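Local coordinates for protein putative Ribokinase II (Escherichia coli O6, PDB 3IQ0) that probably phosphorylates a sugar or related substrate with ATP and magnesium, as a putative ribokinase of the pfkB carbohydrate kinase family, at residues Leu188-Val201 and Phe217-Arg229. Residues are numbered along the deposited sequence; the frame is centred on the assembly and turned at random.
With ATP (adenosine-5'-triphosphate), chain G.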
loop_
_atom_site.group_PDB
_atom_site.type_symbol
_atom_site.label_atom_id
_atom_site.label_comp_id
_atom_site.label_asym_id
_atom_site.label_seq_id
_atom_site.Cartn_x
_atom_site.Cartn_y
_atom_site.Cartn_z
ATOM N N LEU B 188 -18.689 -19.551 14.127
ATOM C CA LEU B 188 -18.820 -20.999 14.022
ATOM C C LEU B 188 -20.134 -21.513 14.601
ATOM O O LEU B 188 -20.743 -22.433 14.053
ATOM C CB LEU B 188 -17.647 -21.692 14.724
ATOM C CG LEU B 188 -17.669 -23.226 14.698
ATOM C CD1 LEU B 188 -17.781 -23.700 13.259
ATOM C CD2 LEU B 188 -16.415 -23.789 15.358
ATOM N N GLU B 189 -20.572 -20.918 15.706
ATOM C CA GLU B 189 -21.808 -21.336 16.365
ATOM C C GLU B 189 -23.054 -20.998 15.540
ATOM O O GLU B 189 -24.132 -21.541 15.778
ATOM C CB GLU B 189 -21.905 -20.684 17.748
ATOM C CG GLU B 189 -20.654 -20.829 18.605
ATOM C CD GLU B 189 -20.258 -22.277 18.851
ATOM O OE1 GLU B 189 -21.053 -23.018 19.464
ATOM O OE2 GLU B 189 -19.146 -22.671 18.429
ATOM N N LEU B 190 -22.899 -20.105 14.569
ATOM C CA LEU B 190 -24.010 -19.700 13.714
ATOM C C LEU B 190 -23.837 -20.249 12.306
ATOM O O LEU B 190 -24.608 -19.918 11.400
ATOM C CB LEU B 190 -24.092 -18.178 13.645
ATOM C CG LEU B 190 -24.286 -17.435 14.965
ATOM C CD1 LEU B 190 -24.154 -15.941 14.722
ATOM C CD2 LEU B 190 -25.648 -17.773 15.552
ATOM N N THR B 191 -22.825 -21.093 12.130
ATOM C CA THR B 191 -22.519 -21.685 10.835
ATOM C C THR B 191 -23.295 -22.960 10.536
ATOM O O THR B 191 -23.475 -23.816 11.405
ATOM C CB THR B 191 -21.016 -22.001 10.733
ATOM O OG1 THR B 191 -20.283 -20.773 10.740
ATOM C CG2 THR B 191 -20.709 -22.787 9.454
ATOM N N ASP B 192 -23.739 -23.090 9.291
ATOM C CA ASP B 192 -24.478 -24.270 8.864
ATOM C C ASP B 192 -23.558 -25.153 8.036
ATOM O O ASP B 192 -23.637 -26.382 8.093
ATOM C CB ASP B 192 -25.691 -23.857 8.025
ATOM C CG ASP B 192 -26.644 -22.948 8.782
ATOM O OD1 ASP B 192 -27.235 -23.410 9.777
ATOM O OD2 ASP B 192 -26.794 -21.771 8.386
ATOM N N ILE B 193 -22.675 -24.506 7.278
ATOM C CA ILE B 193 -21.726 -25.187 6.401
ATOM C C ILE B 193 -20.313 -24.726 6.741
ATOM O O ILE B 193 -19.958 -23.573 6.512
ATOM C CB ILE B 193 -22.035 -24.855 4.907
ATOM C CG1 ILE B 193 -23.470 -25.280 4.578
ATOM C CG2 ILE B 193 -21.041 -25.558 3.978
ATOM C CD1 ILE B 193 -23.914 -24.902 3.179
ATOM N N TYR B 194 -19.518 -25.635 7.294
ATOM C CA TYR B 194 -18.144 -25.338 7.687
ATOM C C TYR B 194 -17.182 -25.924 6.655
ATOM O O TYR B 194 -17.248 -27.115 6.351
ATOM C CB TYR B 194 -17.873 -25.947 9.066
ATOM C CG TYR B 194 -16.643 -25.408 9.757
ATOM C CD1 TYR B 194 -16.351 -24.042 9.733
ATOM C CD2 TYR B 194 -15.784 -26.256 10.454
ATOM C CE1 TYR B 194 -15.233 -23.532 10.385
ATOM C CE2 TYR B 194 -14.657 -25.756 11.110
ATOM C CZ TYR B 194 -14.390 -24.394 11.067
ATOM O OH TYR B 194 -13.271 -23.890 11.681
HETATM N N MSE B 195 -16.282 -25.100 6.122
HETATM C CA MSE B 195 -15.348 -25.572 5.101
HETATM C C MSE B 195 -13.868 -25.328 5.420
HETATM O O MSE B 195 -13.173 -24.589 4.721
HETATM C CB MSE B 195 -15.713 -24.936 3.755
HETATM C CG MSE B 195 -17.166 -25.168 3.354
HETATM SE SE MSE B 195 -17.633 -24.343 1.659
HETATM C CE MSE B 195 -18.108 -22.628 2.304
ATOM N N PRO B 196 -13.359 -25.971 6.479
ATOM C CA PRO B 196 -11.957 -25.793 6.855
ATOM C C PRO B 196 -11.029 -26.610 5.978
ATOM O O PRO B 196 -11.436 -27.616 5.400
ATOM C CB PRO B 196 -11.934 -26.294 8.290
ATOM C CG PRO B 196 -12.853 -27.466 8.204
ATOM C CD PRO B 196 -14.026 -26.912 7.399
ATOM N N SER B 197 -9.782 -26.175 5.870
ATOM C CA SER B 197 -8.815 -26.942 5.110
ATOM C C SER B 197 -8.267 -27.950 6.116
ATOM O O SER B 197 -8.440 -27.787 7.322
ATOM C CB SER B 197 -7.688 -26.049 4.600
ATOM O OG SER B 197 -6.996 -25.439 5.668
ATOM N N GLU B 198 -7.615 -28.990 5.617
ATOM C CA GLU B 198 -7.051 -30.033 6.466
ATOM C C GLU B 198 -6.282 -29.458 7.652
ATOM O O GLU B 198 -6.437 -29.913 8.788
ATOM C CB GLU B 198 -6.132 -30.918 5.621
ATOM C CG GLU B 198 -5.847 -32.286 6.192
ATOM C CD GLU B 198 -5.241 -33.214 5.155
ATOM O OE1 GLU B 198 -4.174 -32.871 4.600
ATOM O OE2 GLU B 198 -5.832 -34.285 4.890
ATOM N N GLY B 199 -5.458 -28.448 7.384
ATOM C CA GLY B 199 -4.660 -27.838 8.435
ATOM C C GLY B 199 -5.365 -26.816 9.306
ATOM O O GLY B 199 -4.739 -26.215 10.181
ATOM N N GLU B 200 -6.661 -26.619 9.085
ATOM C CA GLU B 200 -7.433 -25.656 9.867
ATOM C C GLU B 200 -8.554 -26.333 10.657
ATOM O O GLU B 200 -9.255 -25.681 11.420
ATOM C CB GLU B 200 -8.051 -24.594 8.945
ATOM C CG GLU B 200 -7.088 -23.945 7.973
ATOM C CD GLU B 200 -7.784 -22.998 7.002
ATOM O OE1 GLU B 200 -8.875 -23.354 6.502
ATOM O OE2 GLU B 200 -7.237 -21.905 6.737
ATOM N N VAL B 201 -8.716 -27.637 10.468
ATOM C CA VAL B 201 -9.770 -28.397 11.143
ATOM C C VAL B 201 -9.778 -28.328 12.670
ATOM O O VAL B 201 -10.839 -28.215 13.285
ATOM C CB VAL B 201 -9.720 -29.887 10.740
ATOM C CG1 VAL B 201 -10.699 -30.688 11.579
ATOM C CG2 VAL B 201 -10.061 -30.035 9.270
ATOM N N PHE B 217 -18.294 -30.362 15.675
ATOM C CA PHE B 217 -18.935 -29.292 14.909
ATOM C C PHE B 217 -20.370 -29.685 14.589
ATOM O O PHE B 217 -21.284 -28.876 14.702
ATOM C CB PHE B 217 -18.184 -29.053 13.598
ATOM C CG PHE B 217 -16.751 -28.638 13.774
ATOM C CD1 PHE B 217 -15.760 -29.161 12.944
ATOM C CD2 PHE B 217 -16.390 -27.707 14.744
ATOM C CE1 PHE B 217 -14.433 -28.757 13.082
ATOM C CE2 PHE B 217 -15.065 -27.300 14.886
ATOM C CZ PHE B 217 -14.088 -27.828 14.052
ATOM N N LEU B 218 -20.552 -30.936 14.182
ATOM C CA LEU B 218 -21.870 -31.444 13.843
ATOM C C LEU B 218 -22.769 -31.497 15.079
ATOM O O LEU B 218 -23.961 -31.183 15.008
ATOM C CB LEU B 218 -21.752 -32.835 13.213
ATOM C CG LEU B 218 -20.976 -32.923 11.894
ATOM C CD1 LEU B 218 -20.838 -34.380 11.465
ATOM C CD2 LEU B 218 -21.699 -32.114 10.821
ATOM N N GLU B 219 -22.209 -31.906 16.212
ATOM C CA GLU B 219 -23.002 -31.967 17.434
ATOM C C GLU B 219 -23.448 -30.563 17.819
ATOM O O GLU B 219 -24.587 -30.355 18.236
ATOM C CB GLU B 219 -22.196 -32.587 18.583
ATOM C CG GLU B 219 -22.555 -32.019 19.957
ATOM C CD GLU B 219 -22.522 -33.055 21.062
ATOM O OE1 GLU B 219 -21.560 -33.846 21.117
ATOM O OE2 GLU B 219 -23.466 -33.081 21.880
ATOM N N GLU B 220 -22.545 -29.599 17.665
ATOM C CA GLU B 220 -22.839 -28.218 18.012
ATOM C C GLU B 220 -23.930 -27.592 17.149
ATOM O O GLU B 220 -24.636 -26.688 17.595
ATOM C CB GLU B 220 -21.561 -27.387 17.941
ATOM C CG GLU B 220 -21.754 -25.913 18.230
ATOM C CD GLU B 220 -22.358 -25.160 17.059
ATOM O OE1 GLU B 220 -21.740 -25.156 15.966
ATOM O OE2 GLU B 220 -23.450 -24.571 17.235
ATOM N N GLY B 221 -24.079 -28.063 15.916
ATOM C CA GLY B 221 -25.115 -27.499 15.066
ATOM C C GLY B 221 -24.767 -27.410 13.594
ATOM O O GLY B 221 -25.655 -27.257 12.755
ATOM N N VAL B 222 -23.480 -27.485 13.275
ATOM C CA VAL B 222 -23.056 -27.424 11.886
ATOM C C VAL B 222 -23.649 -28.630 11.172
ATOM O O VAL B 222 -23.513 -29.765 11.631
ATOM C CB VAL B 222 -21.514 -27.451 11.773
ATOM C CG1 VAL B 222 -21.096 -27.434 10.309
ATOM C CG2 VAL B 222 -20.925 -26.255 12.501
ATOM N N LYS B 223 -24.320 -28.383 10.057
ATOM C CA LYS B 223 -24.950 -29.456 9.309
ATOM C C LYS B 223 -24.000 -30.165 8.355
ATOM O O LYS B 223 -24.099 -31.375 8.158
ATOM C CB LYS B 223 -26.154 -28.904 8.540
ATOM C CG LYS B 223 -27.219 -28.301 9.446
ATOM C CD LYS B 223 -28.354 -27.661 8.661
ATOM C CE LYS B 223 -29.375 -27.022 9.597
ATOM N NZ LYS B 223 -28.755 -26.009 10.506
ATOM N N GLU B 224 -23.080 -29.408 7.765
ATOM C CA GLU B 224 -22.125 -29.970 6.819
ATOM C C GLU B 224 -20.727 -29.436 7.041
ATOM O O GLU B 224 -20.528 -28.245 7.260
ATOM C CB GLU B 224 -22.557 -29.660 5.386
ATOM C CG GLU B 224 -23.851 -30.338 4.969
ATOM C CD GLU B 224 -24.399 -29.798 3.666
ATOM O OE1 GLU B 224 -24.814 -28.628 3.636
ATOM O OE2 GLU B 224 -24.414 -30.541 2.669
ATOM N N VAL B 225 -19.761 -30.339 6.983
ATOM C CA VAL B 225 -18.361 -29.987 7.143
ATOM C C VAL B 225 -17.643 -30.510 5.910
ATOM O O VAL B 225 -17.585 -31.724 5.686
ATOM C CB VAL B 225 -17.753 -30.643 8.398
ATOM C CG1 VAL B 225 -16.270 -30.296 8.510
ATOM C CG2 VAL B 225 -18.507 -30.178 9.632
ATOM N N ILE B 226 -17.140 -29.594 5.090
ATOM C CA ILE B 226 -16.416 -29.980 3.887
ATOM C C ILE B 226 -14.935 -29.708 4.111
ATOM O O ILE B 226 -14.515 -28.555 4.210
ATOM C CB ILE B 226 -16.894 -29.192 2.640
ATOM C CG1 ILE B 226 -18.332 -29.565 2.287
ATOM C CG2 ILE B 226 -16.010 -29.515 1.456
ATOM C CD1 ILE B 226 -19.377 -28.933 3.166
ATOM N N VAL B 227 -14.144 -30.775 4.199
ATOM C CA VAL B 227 -12.713 -30.625 4.429
ATOM C C VAL B 227 -11.891 -30.704 3.157
ATOM O O VAL B 227 -11.941 -31.693 2.423
ATOM C CB VAL B 227 -12.188 -31.680 5.421
ATOM C CG1 VAL B 227 -10.674 -31.588 5.523
ATOM C CG2 VAL B 227 -12.815 -31.452 6.789
ATOM N N LYS B 228 -11.138 -29.640 2.910
ATOM C CA LYS B 228 -10.265 -29.542 1.747
ATOM C C LYS B 228 -8.909 -30.130 2.131
ATOM O O LYS B 228 -8.353 -29.785 3.172
ATOM C CB LYS B 228 -10.131 -28.071 1.344
ATOM C CG LYS B 228 -11.421 -27.484 0.792
ATOM C CD LYS B 228 -11.440 -25.973 0.891
ATOM C CE LYS B 228 -11.565 -25.525 2.334
ATOM N NZ LYS B 228 -11.572 -24.045 2.459
ATOM N N ARG B 229 -8.382 -31.017 1.295
ATOM C CA ARG B 229 -7.111 -31.669 1.593
ATOM C C ARG B 229 -6.008 -31.418 0.572
ATOM O O ARG B 229 -5.241 -32.321 0.253
ATOM C CB ARG B 229 -7.331 -33.180 1.737
ATOM C CG ARG B 229 -8.388 -33.568 2.757
ATOM C CD ARG B 229 -8.575 -35.080 2.817
ATOM N NE ARG B 229 -9.602 -35.464 3.784
ATOM C CZ ARG B 229 -9.537 -35.210 5.088
ATOM N NH1 ARG B 229 -8.489 -34.569 5.597
ATOM N NH2 ARG B 229 -10.528 -35.589 5.886
HETATM P PG ATP G . -6.797 -21.334 1.262
HETATM O O1G ATP G . -6.157 -20.700 0.056
HETATM O O2G ATP G . -6.208 -20.818 2.551
HETATM O O3G ATP G . -8.306 -21.088 1.261
HETATM P PB ATP G . -7.307 -24.240 1.432
HETATM O O1B ATP G . -6.466 -25.173 2.249
HETATM O O2B ATP G . -8.647 -23.803 1.913
HETATM O O3B ATP G . -6.468 -22.901 1.120
HETATM P PA ATP G . -6.475 -26.041 -0.626
HETATM O O1A ATP G . -5.179 -25.413 -1.088
HETATM O O2A ATP G . -6.466 -27.183 0.318
HETATM O O3A ATP G . -7.433 -24.877 -0.008
HETATM O "O5'" ATP G . -7.831 -26.406 -1.762
HETATM C "C5'" ATP G . -8.877 -26.285 -2.616
HETATM C "C4'" ATP G . -9.275 -27.680 -3.025
HETATM O "O4'" ATP G . -8.628 -27.552 -4.297
HETATM C "C3'" ATP G . -8.540 -28.956 -2.483
HETATM O "O3'" ATP G . -9.191 -29.614 -1.409
HETATM C "C2'" ATP G . -8.382 -29.749 -3.705
HETATM O "O2'" ATP G . -9.575 -30.495 -3.984
HETATM C "C1'" ATP G . -8.044 -28.747 -4.765
HETATM N N9 ATP G . -6.540 -28.571 -4.895
HETATM C C8 ATP G . -5.697 -27.652 -4.281
HETATM N N7 ATP G . -4.416 -27.813 -4.651
HETATM C C5 ATP G . -4.387 -28.825 -5.516
HETATM C C6 ATP G . -3.348 -29.561 -6.316
HETATM N N6 ATP G . -2.076 -29.172 -6.233
HETATM N N1 ATP G . -3.745 -30.631 -7.147
HETATM C C2 ATP G . -5.067 -31.070 -7.265
HETATM N N3 ATP G . -6.075 -30.429 -6.541
HETATM C C4 ATP G . -5.792 -29.344 -5.678
HETATM O O HOH W 1 -23.037 -24.177 14.061
HETATM O O HOH W 2 -9.450 -22.590 4.162
#
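Strand 193-194 pairs in parallel with strand 224-228, Ile193 beside Glu224 and Tyr194 beside Val225, as the two strands of a right-handed beta-alpha-beta unit whose crossover includes helix 210-220. Tyr194 N donates to Glu224 O (2.8 Å) and Tyr194 O accepts from Ile226 N, while the pairing starts at Asp192 O, shared by the amides of Lys223 and Glu224. It resumes at Pro196 O, which accepts from Lys228 N, and Glu198 N donates to Lys228 O (2.7 Å). Gly221, with positive phi, turns the chain out of the helix where a side chain would strike the preceding carbonyl.

Toward that helix, Tyr194 drives its CE2 edge onto the face of Phe217 in a T-shaped stack, centroids 4.8 Å apart and planes at 69°. Leu188 CD1 and Pro196 CD cover opposite faces of the tyrosine ring, and flat, apolar Phe217 also fits against Leu188 CD2. In long, flexible Lys228, a turn at chi3 (-70°) swings NZ to Met195 O (2.8 Å) and O2B of ATP (3.0 Å); Asp167 forms a salt bridge with the same NZ. Exposed Glu198 extends OE2 into a salt bridge with Arg229 NH1 (2.8 Å).

The sheet thus delivers a buried ammonium to the beta-phosphate, where its charge probably offsets that of the nucleotide.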